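Local atomic coordinates of putative pectin lyase (Geobacillus virus E2, PDB entry 7CHU), a protein that serves as the tailspike of a deep-sea thermophilic bacteriophage and probably recognises or cleaves polysaccharide on the host surface. Residues A[192-198]-A[215-221]; A[248-254]-A[277-283]; A[266-272]-A[304-310]. All coordinates share one frame; numbering follows the deposited sequence.

Overall arrangement
Following the chain from its N terminus, contact 1 comes first: 192-198 meets 215-221 one turn later in the parallel beta-helix and closes a loop of 16 residues. Contact 2 opens only after that, pairing 248-254 with 277-283 and closing 22 residues. Contact 3 crosses it, because 266-272 lies between the two segments of contact 2 and finds its partner, 304-310, beyond them, a loop of 31. Contacts 1 and 2 touch, with centres 10 Å apart: T220 and L254 sit on neighbouring strands, and both contacts reach the second subunit. Contacts 2 and 3 also touch, through a salt bridge from R278 to D310 that joins the loop before strand 283-285 to the region of strand 307-309.

Contact 1 (A[192-198]-A[215-221]); sequences KKISLGR and EEVWDTN
K192 and E215 run side by side and point the same way, each with CG anti to its own backbone N (chi1 178° for K192), and their ends close a salt bridge of 3.3 Å between K192 NZ and E215 OE1. A water joins K192 NZ to E215 OE2, the oxygen that Y213 also holds. K193 and E216 instead approach at a slant: the lysine bends at its last torsion, bringing K193 NZ 2.8 Å from E216 OE1 from the syn side, though 29° out of the carboxylate plane, while R168 takes the other carboxylate oxygen. Between these ends and the next corner, W218 N gives a nearly straight bond to I194 O at 2.9 Å. At the corner, T220 OG1 accepts from G197 N at 3.1 Å and donates to W218 O. Beyond it, the amide of N221 stacks on the guanidinium of R198, planes 22° apart, with N221 ND2 3.5 Å from R198 CZ. R198 NE pairs with D201 of the second subunit. Successive turns of this beta-helix are thus matched charge against charge at one end; at the other, the arginine lies flat on an amide and carries its charge into the subunit interface.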
loop_
_atom_site.group_PDB
_atom_site.type_symbol
_atom_site.label_atom_id
_atom_site.label_comp_id
_atom_site.label_asym_id
_atom_site.label_seq_id
_atom_site.Cartn_x
_atom_site.Cartn_y
_atom_site.Cartn_z
ATOM N N LYS A 192 -17.310 -9.536 -16.751
ATOM C CA LYS A 192 -16.958 -9.480 -18.164
ATOM C C LYS A 192 -17.351 -8.132 -18.737
ATOM O O LYS A 192 -18.492 -7.701 -18.549
ATOM C CB LYS A 192 -17.654 -10.594 -18.961
ATOM C CG LYS A 192 -17.360 -10.549 -20.468
ATOM C CD LYS A 192 -17.836 -11.814 -21.154
ATOM C CE LYS A 192 -17.555 -11.763 -22.644
ATOM N NZ LYS A 192 -17.833 -13.094 -23.286
ATOM N N LYS A 193 -16.412 -7.491 -19.434
ATOM C CA LYS A 193 -16.642 -6.216 -20.125
ATOM C C LYS A 193 -17.134 -5.147 -19.151
ATOM O O LYS A 193 -18.083 -4.398 -19.413
ATOM C CB LYS A 193 -17.595 -6.394 -21.309
ATOM C CG LYS A 193 -16.907 -7.065 -22.502
ATOM C CD LYS A 193 -17.899 -7.285 -23.651
ATOM C CE LYS A 193 -17.291 -8.107 -24.774
ATOM N NZ LYS A 193 -16.228 -7.345 -25.457
ATOM N N ILE A 194 -16.466 -5.087 -18.004
ATOM C CA ILE A 194 -16.814 -4.180 -16.922
ATOM C C ILE A 194 -15.751 -3.098 -16.858
ATOM O O ILE A 194 -14.565 -3.373 -17.075
ATOM C CB ILE A 194 -16.907 -4.940 -15.585
ATOM C CG1 ILE A 194 -18.135 -5.840 -15.554
ATOM C CG2 ILE A 194 -16.869 -4.001 -14.390
ATOM C CD1 ILE A 194 -18.161 -6.671 -14.270
ATOM N N SER A 195 -16.170 -1.874 -16.564
ATOM C CA SER A 195 -15.252 -0.771 -16.299
ATOM C C SER A 195 -15.565 -0.181 -14.935
ATOM O O SER A 195 -16.733 -0.124 -14.523
ATOM C CB SER A 195 -15.363 0.340 -17.356
ATOM O OG SER A 195 -14.773 -0.054 -18.575
ATOM N N LEU A 196 -14.517 0.270 -14.243
ATOM C CA LEU A 196 -14.670 1.082 -13.030
ATOM C C LEU A 196 -15.464 0.352 -11.945
ATOM O O LEU A 196 -16.265 0.952 -11.225
ATOM C CB LEU A 196 -15.290 2.434 -13.362
ATOM C CG LEU A 196 -14.329 3.317 -14.169
ATOM C CD1 LEU A 196 -15.017 4.229 -15.192
ATOM C CD2 LEU A 196 -13.498 4.119 -13.211
ATOM N N GLY A 197 -15.217 -0.951 -11.814
ATOM C CA GLY A 197 -15.795 -1.705 -10.721
ATOM C C GLY A 197 -15.142 -1.364 -9.391
ATOM O O GLY A 197 -13.961 -1.001 -9.317
ATOM N N ARG A 198 -15.940 -1.480 -8.327
ATOM C CA ARG A 198 -15.494 -1.213 -6.960
ATOM C C ARG A 198 -15.980 -2.341 -6.051
ATOM O O ARG A 198 -17.171 -2.422 -5.747
ATOM C CB ARG A 198 -16.020 0.139 -6.464
ATOM C CG ARG A 198 -15.448 1.372 -7.204
ATOM C CD ARG A 198 -13.953 1.478 -7.037
ATOM N NE ARG A 198 -13.382 2.753 -7.474
ATOM C CZ ARG A 198 -12.784 2.952 -8.645
ATOM N NH1 ARG A 198 -12.676 1.953 -9.542
ATOM N NH2 ARG A 198 -12.275 4.150 -8.927
ATOM N N GLU A 215 -12.968 -11.397 -17.418
ATOM C CA GLU A 215 -12.681 -11.353 -18.849
ATOM C C GLU A 215 -12.888 -9.938 -19.355
ATOM O O GLU A 215 -13.989 -9.399 -19.240
ATOM C CB GLU A 215 -13.574 -12.319 -19.635
ATOM C CG GLU A 215 -13.340 -12.202 -21.139
ATOM C CD GLU A 215 -14.267 -13.114 -21.968
ATOM O OE1 GLU A 215 -14.571 -12.762 -23.127
ATOM O OE2 GLU A 215 -14.678 -14.183 -21.462
ATOM N N GLU A 216 -11.835 -9.346 -19.903
ATOM C CA GLU A 216 -11.864 -7.999 -20.455
ATOM C C GLU A 216 -12.451 -6.989 -19.468
ATOM O O GLU A 216 -13.411 -6.274 -19.763
ATOM C CB GLU A 216 -12.619 -7.974 -21.790
ATOM C CG GLU A 216 -12.211 -6.775 -22.649
ATOM C CD GLU A 216 -13.185 -6.508 -23.791
ATOM O OE1 GLU A 216 -13.627 -7.498 -24.447
ATOM O OE2 GLU A 216 -13.507 -5.312 -24.028
ATOM N N VAL A 217 -11.842 -6.910 -18.287
ATOM C CA VAL A 217 -12.294 -5.998 -17.239
ATOM C C VAL A 217 -11.246 -4.910 -17.060
ATOM O O VAL A 217 -10.045 -5.204 -16.982
ATOM C CB VAL A 217 -12.575 -6.734 -15.919
ATOM C CG1 VAL A 217 -12.818 -5.725 -14.794
ATOM C CG2 VAL A 217 -13.786 -7.645 -16.095
ATOM N N TRP A 218 -11.704 -3.659 -17.001
ATOM C CA TRP A 218 -10.850 -2.481 -16.944
ATOM C C TRP A 218 -11.063 -1.695 -15.654
ATOM O O TRP A 218 -12.200 -1.547 -15.183
ATOM C CB TRP A 218 -11.124 -1.535 -18.101
ATOM C CG TRP A 218 -11.040 -2.128 -19.455
ATOM C CD1 TRP A 218 -10.508 -3.343 -19.803
ATOM C CD2 TRP A 218 -11.456 -1.506 -20.675
ATOM N NE1 TRP A 218 -10.580 -3.510 -21.159
ATOM C CE2 TRP A 218 -11.176 -2.407 -21.717
ATOM C CE3 TRP A 218 -12.058 -0.281 -20.981
ATOM C CZ2 TRP A 218 -11.472 -2.122 -23.054
ATOM C CZ3 TRP A 218 -12.374 -0.002 -22.320
ATOM C CH2 TRP A 218 -12.077 -0.914 -23.332
ATOM N N ASP A 219 -9.974 -1.161 -15.109
ATOM C CA ASP A 219 -10.025 -0.072 -14.116
ATOM C C ASP A 219 -10.893 -0.430 -12.913
ATOM O O ASP A 219 -11.786 0.318 -12.508
ATOM C CB ASP A 219 -10.512 1.227 -14.760
ATOM C CG ASP A 219 -9.613 1.712 -15.904
ATOM O OD1 ASP A 219 -8.431 2.025 -15.662
ATOM O OD2 ASP A 219 -10.086 1.841 -17.054
ATOM N N THR A 220 -10.630 -1.591 -12.329
ATOM C CA THR A 220 -11.465 -2.108 -11.254
ATOM C C THR A 220 -10.639 -2.358 -9.996
ATOM O O THR A 220 -9.597 -3.021 -10.050
ATOM C CB THR A 220 -12.173 -3.372 -11.773
ATOM O OG1 THR A 220 -13.084 -2.939 -12.787
ATOM C CG2 THR A 220 -12.937 -4.097 -10.686
ATOM N N ASN A 221 -11.097 -1.803 -8.871
ATOM C CA ASN A 221 -10.435 -1.942 -7.576
ATOM C C ASN A 221 -11.100 -3.045 -6.766
ATOM O O ASN A 221 -12.331 -3.079 -6.633
ATOM C CB ASN A 221 -10.490 -0.649 -6.763
ATOM C CG ASN A 221 -9.713 0.473 -7.390
ATOM O OD1 ASN A 221 -8.881 0.255 -8.267
ATOM N ND2 ASN A 221 -9.980 1.690 -6.941
HETATM O O HOH W 1 -16.913 -15.589 -21.944
#

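Contact 2 (A[248-254]-A[277-283]); sequences DNSNRLL and RRNGNNQ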
loop_
_atom_site.group_PDB
_atom_site.type_symbol
_atom_site.label_atom_id
_atom_site.label_comp_id
_atom_site.label_asym_id
_atom_site.label_seq_id
_atom_site.Cartn_x
_atom_site.Cartn_y
_atom_site.Cartn_z
ATOM N N ASP A 248 -9.980 -7.264 -26.558
ATOM C CA ASP A 248 -9.094 -6.318 -25.908
ATOM C C ASP A 248 -8.354 -7.049 -24.794
ATOM O O ASP A 248 -7.892 -8.174 -25.010
ATOM C CB ASP A 248 -9.876 -5.096 -25.405
ATOM C CG ASP A 248 -8.963 -3.926 -25.094
ATOM O OD1 ASP A 248 -8.534 -3.210 -26.030
ATOM O OD2 ASP A 248 -8.614 -3.775 -23.904
ATOM N N ASN A 249 -8.264 -6.474 -23.598
ATOM C CA ASN A 249 -7.557 -7.170 -22.531
ATOM C C ASN A 249 -8.205 -6.856 -21.196
ATOM O O ASN A 249 -9.131 -6.051 -21.112
ATOM C CB ASN A 249 -6.068 -6.802 -22.533
ATOM C CG ASN A 249 -5.791 -5.400 -21.984
ATOM O OD1 ASN A 249 -6.707 -4.637 -21.691
ATOM N ND2 ASN A 249 -4.505 -5.058 -21.843
ATOM N N SER A 250 -7.698 -7.485 -20.140
ATOM C CA SER A 250 -7.976 -7.020 -18.788
ATOM C C SER A 250 -6.805 -6.149 -18.353
ATOM O O SER A 250 -5.648 -6.514 -18.559
ATOM C CB SER A 250 -8.154 -8.195 -17.824
ATOM O OG SER A 250 -9.416 -8.839 -18.018
ATOM N N ASN A 251 -7.099 -4.994 -17.767
ATOM C CA ASN A 251 -6.037 -4.089 -17.360
ATOM C C ASN A 251 -6.518 -3.236 -16.189
ATOM O O ASN A 251 -7.724 -3.040 -15.992
ATOM C CB ASN A 251 -5.565 -3.217 -18.541
ATOM C CG ASN A 251 -6.596 -2.205 -18.953
ATOM O OD1 ASN A 251 -6.748 -1.184 -18.292
ATOM N ND2 ASN A 251 -7.342 -2.496 -20.034
ATOM N N ARG A 252 -5.558 -2.757 -15.400
ATOM C CA ARG A 252 -5.842 -1.921 -14.231
ATOM C C ARG A 252 -6.808 -2.600 -13.259
ATOM O O ARG A 252 -7.688 -1.960 -12.676
ATOM C CB ARG A 252 -6.355 -0.549 -14.665
ATOM C CG ARG A 252 -5.251 0.354 -15.208
ATOM C CD ARG A 252 -4.260 0.734 -14.087
ATOM N NE ARG A 252 -4.913 1.534 -13.061
ATOM C CZ ARG A 252 -4.334 1.939 -11.930
ATOM N NH1 ARG A 252 -3.069 1.631 -11.687
ATOM N NH2 ARG A 252 -5.021 2.678 -11.050
ATOM N N LEU A 253 -6.664 -3.910 -13.098
ATOM C CA LEU A 253 -7.265 -4.627 -11.979
ATOM C C LEU A 253 -6.354 -4.469 -10.764
ATOM O O LEU A 253 -5.206 -4.926 -10.801
ATOM C CB LEU A 253 -7.427 -6.110 -12.301
ATOM C CG LEU A 253 -8.225 -6.550 -13.545
ATOM C CD1 LEU A 253 -8.072 -8.050 -13.751
ATOM C CD2 LEU A 253 -9.659 -6.202 -13.358
ATOM N N LEU A 254 -6.857 -3.862 -9.689
ATOM C CA LEU A 254 -6.057 -3.607 -8.488
ATOM C C LEU A 254 -6.594 -4.451 -7.343
ATOM O O LEU A 254 -7.677 -4.174 -6.818
ATOM C CB LEU A 254 -6.068 -2.124 -8.118
ATOM C CG LEU A 254 -4.917 -1.300 -8.722
ATOM C CD1 LEU A 254 -4.965 -1.194 -10.266
ATOM C CD2 LEU A 254 -4.801 0.100 -8.103
ATOM N N ARG A 277 -3.778 -8.553 -27.794
ATOM C CA ARG A 277 -3.666 -7.569 -26.727
ATOM C C ARG A 277 -3.565 -8.289 -25.391
ATOM O O ARG A 277 -4.541 -8.891 -24.926
ATOM C CB ARG A 277 -4.856 -6.631 -26.767
ATOM C CG ARG A 277 -4.789 -5.696 -27.936
ATOM C CD ARG A 277 -6.099 -4.961 -28.134
ATOM N NE ARG A 277 -5.981 -4.085 -29.290
ATOM C CZ ARG A 277 -6.998 -3.591 -29.988
ATOM N NH1 ARG A 277 -8.255 -3.893 -29.658
ATOM N NH2 ARG A 277 -6.746 -2.805 -31.028
ATOM N N ARG A 278 -2.383 -8.243 -24.790
ATOM C CA ARG A 278 -2.123 -9.012 -23.586
ATOM C C ARG A 278 -2.624 -8.271 -22.349
ATOM O O ARG A 278 -2.716 -7.042 -22.335
ATOM C CB ARG A 278 -0.625 -9.313 -23.468
ATOM C CG ARG A 278 -0.083 -10.127 -24.670
ATOM C CD ARG A 278 1.451 -10.123 -24.721
ATOM N NE ARG A 278 2.031 -10.298 -23.385
ATOM C CZ ARG A 278 2.047 -11.444 -22.698
ATOM N NH1 ARG A 278 1.536 -12.550 -23.220
ATOM N NH2 ARG A 278 2.576 -11.483 -21.472
ATOM N N ASN A 279 -2.996 -9.048 -21.330
ATOM C CA ASN A 279 -3.331 -8.488 -20.032
ATOM C C ASN A 279 -2.187 -7.608 -19.553
ATOM O O ASN A 279 -1.002 -7.932 -19.735
ATOM C CB ASN A 279 -3.621 -9.611 -19.025
ATOM C CG ASN A 279 -4.876 -10.418 -19.404
ATOM O OD1 ASN A 279 -5.883 -9.856 -19.847
ATOM N ND2 ASN A 279 -4.820 -11.723 -19.217
ATOM N N GLY A 280 -2.533 -6.473 -18.964
ATOM C CA GLY A 280 -1.490 -5.532 -18.587
ATOM C C GLY A 280 -1.876 -4.634 -17.435
ATOM O O GLY A 280 -3.056 -4.372 -17.188
ATOM N N ASN A 281 -0.852 -4.153 -16.730
ATOM C CA ASN A 281 -1.022 -3.075 -15.760
ATOM C C ASN A 281 -1.997 -3.444 -14.645
ATOM O O ASN A 281 -2.734 -2.607 -14.131
ATOM C CB ASN A 281 -1.443 -1.784 -16.456
ATOM C CG ASN A 281 -0.283 -0.840 -16.618
ATOM O OD1 ASN A 281 0.235 -0.295 -15.623
ATOM N ND2 ASN A 281 0.159 -0.651 -17.862
ATOM N N ASN A 282 -1.962 -4.696 -14.229
ATOM C CA ASN A 282 -2.724 -5.139 -13.078
ATOM C C ASN A 282 -1.819 -5.210 -11.859
ATOM O O ASN A 282 -0.608 -5.358 -11.994
ATOM C CB ASN A 282 -3.349 -6.477 -13.396
ATOM C CG ASN A 282 -4.172 -6.393 -14.663
ATOM O OD1 ASN A 282 -5.180 -5.683 -14.682
ATOM N ND2 ASN A 282 -3.717 -7.057 -15.742
ATOM N N GLN A 283 -2.408 -5.093 -10.665
ATOM C CA GLN A 283 -1.614 -4.896 -9.458
ATOM C C GLN A 283 -2.101 -5.798 -8.337
ATOM O O GLN A 283 -3.305 -6.045 -8.205
ATOM C CB GLN A 283 -1.667 -3.436 -8.990
ATOM C CG GLN A 283 -1.234 -2.419 -10.047
ATOM C CD GLN A 283 -0.633 -1.163 -9.443
ATOM O OE1 GLN A 283 -0.371 -1.105 -8.232
ATOM N NE2 GLN A 283 -0.388 -0.156 -10.282
HETATM O O HOH W 2 -1.350 -0.361 -13.080
#
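This contact is a corner of the right-handed parallel beta-helix, where asparagine side chains on both turns bond to the other's backbone. N249 and R278 begin it: N249 ND2 donates to R278 O at 2.7 Å, with the acceptor close to the amide plane. The side chain sits between its backbone N and carbonyl carbon (chi1 75°), which also lets N249 OD1 accept from N251 ND2. One step on, the roles reverse and N279 OD1 takes the N-H of S250 in its carbonyl plane at 3.0 Å; G280 N then donates to S250 O. N282 lies alongside L253, pointing the same way. Its OD1 receives L253 N on a lone pair at 2.8 Å, while N282 ND2 makes a weak bond to S250 O, so the amide is held firmly only through OD1. Past the corner Q283 N bonds L253 O at 2.8 Å, and CG of L254 packs on Q283 CB at 3.9 Å. R252 doubles back over L254, whose CD1 lies over the centre of the guanidinium. A water in the guanidinium plane links R252 NH1, the O and OD1 of N281, and Q283 NE2; N281 OD1 also bonds the hydroxyl of Y315. R252 NH2 reaches G286 O of the second subunit, and Q283 NE2 N318 O there. At the N-terminal ends, D248 OD1 meets R277 NH1 in a long ion pair off the guanidinium plane and touches R277 CD at 3.7 Å; S247 also binds R277. Side-chain amides bonding to the backbone of the neighbouring coil are typical of turns in parallel beta-helices.

Contact 3 (A[266-272]-A[304-310]); sequences SHVYFDS and TPHMYLD
Y269 and Y308 stand next to each other on paired strands of the parallel beta-helix, 268-271 and 307-309, one coil apart. Both rings leave with CG anti to the backbone N (chi1 175° for Y308), on the face away from V268 and M307. Followed outward, Y308 CB meets Y269 CD2 at 3.7 Å; CG comes near Y269 CE2; CD2 sits over the centre of the Y269 ring, 3.4 Å from CZ; and CE2, the next atom on that side, also approaches Y269 CZ. Both CD2 and CE2 of Y308 lie close to F270 O as well. The ring planes are 36° apart, so the pair is oblique. The ring of H238 stacks on Y269, and that of Y241 also meets it.

Between the backbones, regular parallel bonding runs from V268 N to H306 O, from Y308 N to V268 O and from F270 N to Y308 O, the last at 2.8 Å. V268 and M307 lie side by side on the other face, against F284 and F289, and F270 CD2 touches L309 CD1. At the N-terminal end the edge of H267 meets the face of H306, a T-shaped pair with planes at 81°; H306 NE2 is held by Y322 O. Near it, S266 OG comes to P305 O at a doubtfully short 2.5 Å. At the far end D310 takes S272 N from above its carboxylate plane through OD2, while its OD1 pairs with R278. S272 OG donates to D310 O at 2.7 Å, arriving above the carbonyl plane, and accepts in turn from N279 N.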
loop_
_atom_site.group_PDB
_atom_site.type_symbol
_atom_site.label_atom_id
_atom_site.label_comp_id
_atom_site.label_asym_id
_atom_site.label_seq_id
_atom_site.Cartn_x
_atom_site.Cartn_y
_atom_site.Cartn_z
ATOM N N SER A 266 -4.384 -22.731 -9.296
ATOM C CA SER A 266 -3.566 -21.568 -8.965
ATOM C C SER A 266 -4.396 -20.506 -8.240
ATOM O O SER A 266 -5.592 -20.357 -8.490
ATOM C CB SER A 266 -2.967 -20.988 -10.239
ATOM O OG SER A 266 -1.895 -21.815 -10.690
ATOM N N HIS A 267 -3.750 -19.717 -7.367
ATOM C CA HIS A 267 -4.479 -18.605 -6.767
ATOM C C HIS A 267 -4.901 -17.605 -7.829
ATOM O O HIS A 267 -6.057 -17.167 -7.868
ATOM C CB HIS A 267 -3.647 -17.898 -5.697
ATOM C CG HIS A 267 -3.357 -18.757 -4.508
ATOM N ND1 HIS A 267 -4.349 -19.363 -3.762
ATOM C CD2 HIS A 267 -2.179 -19.137 -3.958
ATOM C CE1 HIS A 267 -3.791 -20.071 -2.793
ATOM N NE2 HIS A 267 -2.478 -19.955 -2.892
ATOM N N VAL A 268 -3.962 -17.208 -8.674
ATOM C CA VAL A 268 -4.180 -16.212 -9.712
ATOM C C VAL A 268 -3.631 -16.793 -11.003
ATOM O O VAL A 268 -2.468 -17.205 -11.044
ATOM C CB VAL A 268 -3.466 -14.890 -9.386
ATOM C CG1 VAL A 268 -3.462 -13.976 -10.599
ATOM C CG2 VAL A 268 -4.116 -14.217 -8.183
ATOM N N TYR A 269 -4.463 -16.844 -12.045
ATOM C CA TYR A 269 -4.058 -17.368 -13.347
ATOM C C TYR A 269 -4.372 -16.313 -14.404
ATOM O O TYR A 269 -5.545 -16.011 -14.641
ATOM C CB TYR A 269 -4.792 -18.683 -13.651
ATOM C CG TYR A 269 -4.241 -19.425 -14.834
ATOM C CD1 TYR A 269 -4.526 -18.996 -16.124
ATOM C CD2 TYR A 269 -3.414 -20.540 -14.666
ATOM C CE1 TYR A 269 -4.033 -19.659 -17.244
ATOM C CE2 TYR A 269 -2.903 -21.223 -15.776
ATOM C CZ TYR A 269 -3.229 -20.780 -17.062
ATOM O OH TYR A 269 -2.737 -21.416 -18.173
ATOM N N PHE A 270 -3.336 -15.722 -15.005
ATOM C CA PHE A 270 -3.507 -14.787 -16.107
ATOM C C PHE A 270 -3.447 -15.572 -17.411
ATOM O O PHE A 270 -2.580 -16.432 -17.587
ATOM C CB PHE A 270 -2.431 -13.701 -16.125
ATOM C CG PHE A 270 -2.665 -12.584 -15.145
ATOM C CD1 PHE A 270 -3.416 -11.469 -15.490
ATOM C CD2 PHE A 270 -2.113 -12.643 -13.889
ATOM C CE1 PHE A 270 -3.616 -10.427 -14.586
ATOM C CE2 PHE A 270 -2.271 -11.596 -12.982
ATOM C CZ PHE A 270 -3.021 -10.495 -13.314
ATOM N N ASP A 271 -4.381 -15.285 -18.314
ATOM C CA ASP A 271 -4.470 -15.956 -19.608
ATOM C C ASP A 271 -4.564 -14.860 -20.663
ATOM O O ASP A 271 -5.539 -14.107 -20.681
ATOM C CB ASP A 271 -5.685 -16.886 -19.629
ATOM C CG ASP A 271 -5.896 -17.589 -20.971
ATOM O OD1 ASP A 271 -5.221 -17.275 -21.986
ATOM O OD2 ASP A 271 -6.788 -18.466 -20.994
ATOM N N SER A 272 -3.526 -14.724 -21.490
ATOM C CA SER A 272 -3.492 -13.700 -22.531
ATOM C C SER A 272 -3.611 -14.317 -23.919
ATOM O O SER A 272 -3.235 -13.682 -24.913
ATOM C CB SER A 272 -2.215 -12.863 -22.443
ATOM O OG SER A 272 -2.260 -11.911 -21.375
ATOM N N THR A 304 0.910 -26.547 -9.352
ATOM C CA THR A 304 0.518 -25.383 -10.130
ATOM C C THR A 304 1.054 -24.145 -9.419
ATOM O O THR A 304 1.160 -24.140 -8.187
ATOM C CB THR A 304 -1.017 -25.332 -10.283
ATOM O OG1 THR A 304 -1.399 -24.346 -11.254
ATOM C CG2 THR A 304 -1.695 -25.053 -8.944
ATOM N N PRO A 305 1.446 -23.110 -10.149
ATOM C CA PRO A 305 2.041 -21.950 -9.483
ATOM C C PRO A 305 1.008 -21.194 -8.665
ATOM O O PRO A 305 -0.199 -21.273 -8.922
ATOM C CB PRO A 305 2.579 -21.106 -10.643
ATOM C CG PRO A 305 1.745 -21.517 -11.820
ATOM C CD PRO A 305 1.433 -22.969 -11.611
ATOM N N HIS A 306 1.496 -20.510 -7.622
ATOM C CA HIS A 306 0.618 -19.637 -6.848
ATOM C C HIS A 306 0.094 -18.522 -7.729
ATOM O O HIS A 306 -1.085 -18.177 -7.656
ATOM C CB HIS A 306 1.332 -19.041 -5.619
ATOM C CG HIS A 306 1.314 -19.928 -4.405
ATOM N ND1 HIS A 306 1.141 -21.292 -4.480
ATOM C CD2 HIS A 306 1.431 -19.639 -3.083
ATOM C CE1 HIS A 306 1.172 -21.807 -3.261
ATOM N NE2 HIS A 306 1.335 -20.824 -2.394
ATOM N N MET A 307 0.947 -17.961 -8.585
ATOM C CA MET A 307 0.509 -16.975 -9.571
ATOM C C MET A 307 1.074 -17.373 -10.924
ATOM O O MET A 307 2.298 -17.443 -11.079
ATOM C CB MET A 307 0.980 -15.564 -9.194
ATOM C CG MET A 307 0.686 -14.533 -10.299
ATOM S SD MET A 307 1.214 -12.855 -9.900
ATOM C CE MET A 307 0.172 -12.511 -8.485
ATOM N N TYR A 308 0.203 -17.629 -11.910
ATOM C CA TYR A 308 0.643 -17.788 -13.299
ATOM C C TYR A 308 0.454 -16.458 -14.008
ATOM O O TYR A 308 -0.678 -16.000 -14.165
ATOM C CB TYR A 308 -0.122 -18.888 -14.039
ATOM C CG TYR A 308 0.251 -18.949 -15.498
ATOM C CD1 TYR A 308 1.537 -19.338 -15.887
ATOM C CD2 TYR A 308 -0.663 -18.602 -16.491
ATOM C CE1 TYR A 308 1.908 -19.385 -17.223
ATOM C CE2 TYR A 308 -0.308 -18.647 -17.832
ATOM C CZ TYR A 308 0.979 -19.039 -18.196
ATOM O OH TYR A 308 1.332 -19.085 -19.528
ATOM N N LEU A 309 1.550 -15.815 -14.400
ATOM C CA LEU A 309 1.510 -14.438 -14.898
ATOM C C LEU A 309 1.808 -14.385 -16.400
ATOM O O LEU A 309 2.885 -13.969 -16.820
ATOM C CB LEU A 309 2.492 -13.599 -14.100
ATOM C CG LEU A 309 2.611 -12.103 -14.346
ATOM C CD1 LEU A 309 1.234 -11.558 -14.620
ATOM C CD2 LEU A 309 3.265 -11.402 -13.120
ATOM N N ASP A 310 0.822 -14.789 -17.222
ATOM C CA ASP A 310 0.857 -14.511 -18.664
ATOM C C ASP A 310 0.278 -13.115 -18.884
ATOM O O ASP A 310 -0.886 -12.930 -19.265
ATOM C CB ASP A 310 0.099 -15.578 -19.448
ATOM C CG ASP A 310 0.092 -15.331 -20.966
ATOM O OD1 ASP A 310 0.973 -14.611 -21.515
ATOM O OD2 ASP A 310 -0.825 -15.876 -21.617
#